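C protein alpha-antigen (Streptococcus agalactiae, PDB 1YWM) is a cell-wall-anchored surface protein that may act in both virulence and immunity, represented by its N-terminal domain, a fibronectin-like beta sandwich joined to an antiparallel three-helix bundle. Local coordinates at residues T156-T159 with D160-N164. Sequence-based numbering, arbitrary orientation.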
# COMPACT_ATOMS: atom_id res chain seq x y z
N THR A 156 -12.64 -8.34 5.92
CA THR A 156 -12.66 -6.91 6.22
C THR A 156 -11.24 -6.31 6.12
O THR A 156 -11.02 -5.26 5.46
CB THR A 156 -13.28 -6.70 7.62
OG1 THR A 156 -14.68 -7.08 7.56
CG2 THR A 156 -13.27 -5.22 8.01
N ILE A 157 -10.28 -6.99 6.74
CA ILE A 157 -8.89 -6.59 6.67
C ILE A 157 -8.36 -6.63 5.22
O ILE A 157 -7.66 -5.71 4.76
CB ILE A 157 -8.02 -7.47 7.59
CG1 ILE A 157 -8.39 -7.17 9.07
CG2 ILE A 157 -6.53 -7.14 7.35
CD1 ILE A 157 -7.78 -8.09 10.15
N LYS A 158 -8.66 -7.71 4.50
CA LYS A 158 -8.14 -7.85 3.15
C LYS A 158 -8.70 -6.76 2.22
O LYS A 158 -7.97 -6.16 1.43
CB LYS A 158 -8.42 -9.27 2.60
CG LYS A 158 -8.16 -9.47 1.08
CD LYS A 158 -6.76 -9.95 0.80
CE LYS A 158 -6.60 -10.65 -0.59
NZ LYS A 158 -7.46 -10.15 -1.72
N THR A 159 -9.99 -6.49 2.33
CA THR A 159 -10.61 -5.40 1.54
C THR A 159 -9.92 -4.05 1.81
O THR A 159 -9.62 -3.28 0.89
CB THR A 159 -12.12 -5.35 1.84
OG1 THR A 159 -12.71 -6.57 1.35
CG2 THR A 159 -12.81 -4.26 1.02
N ASP A 160 -9.64 -3.80 3.09
CA ASP A 160 -9.01 -2.58 3.56
C ASP A 160 -7.59 -2.39 2.96
O ASP A 160 -7.29 -1.36 2.36
CB ASP A 160 -9.01 -2.61 5.08
CG ASP A 160 -8.47 -1.34 5.71
OD1 ASP A 160 -8.45 -0.28 5.07
OD2 ASP A 160 -8.04 -1.32 6.87
N ILE A 161 -6.75 -3.43 3.05
CA ILE A 161 -5.40 -3.30 2.54
C ILE A 161 -5.36 -3.34 1.01
O ILE A 161 -4.42 -2.83 0.41
CB ILE A 161 -4.41 -4.30 3.18
CG1 ILE A 161 -4.77 -5.77 2.86
CG2 ILE A 161 -4.27 -4.01 4.72
CD1 ILE A 161 -3.70 -6.79 3.36
N ASP A 162 -6.39 -3.93 0.38
CA ASP A 162 -6.43 -3.95 -1.08
C ASP A 162 -6.72 -2.55 -1.60
O ASP A 162 -6.26 -2.15 -2.66
CB ASP A 162 -7.50 -4.92 -1.61
CG ASP A 162 -7.05 -6.36 -1.57
OD1 ASP A 162 -7.90 -7.27 -1.75
OD2 ASP A 162 -5.86 -6.69 -1.39
N ASN A 163 -7.52 -1.83 -0.85
CA ASN A 163 -8.05 -0.55 -1.34
C ASN A 163 -7.36 0.69 -0.80
O ASN A 163 -7.34 1.73 -1.46
CB ASN A 163 -9.55 -0.48 -1.07
CG ASN A 163 -10.34 -1.47 -1.96
OD1 ASN A 163 -9.94 -1.77 -3.08
ND2 ASN A 163 -11.46 -1.96 -1.46
N ASN A 164 -6.78 0.59 0.39
CA ASN A 164 -6.41 1.79 1.16
C ASN A 164 -4.95 1.73 1.57
O ASN A 164 -4.44 0.68 1.98
CB ASN A 164 -7.30 1.98 2.41
CG ASN A 164 -8.78 2.02 2.09
OD1 ASN A 164 -9.24 2.77 1.22
ND2 ASN A 164 -9.55 1.23 2.84
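K158 runs its aliphatic chain obliquely past the carboxylate oxygens of D162, one turn on, in an i to i+4 salt bridge near the C-terminal end of helix 144-163, part of the antiparallel three-helix bundle. CG leaves anti to the backbone N (chi1 169°) and the chain bends at chi2 and chi4, bringing NZ to 2.9 Å from D162 OD1 on the syn lone pair. D162 OD2 is bridged to R127 of helix 124-137, so this carboxylate ties two helices together and has two cationic partners, one on each oxygen, which would probably stabilise its negative charge. On the buried side, I157 packs against V178 and L181 and I161 against L126. Their backbones are joined by a bond from I161 N to I157 O (3.0 Å). At the exposed surface T159 CG2 lies alongside N163, 3.6 Å from ND2, while the bond from N163 N to T159 O (3.1 Å) is weak. N164 leaves helical geometry, but its backbone N still reaches D160 O at 2.8 Å. D160 OD1, salt-bridged to K166, also accepts N164 ND2 at 2.9 Å, almost straight (N-H...O angle 170°). It uses its anti lone pair, within 5° of the N164 amide plane.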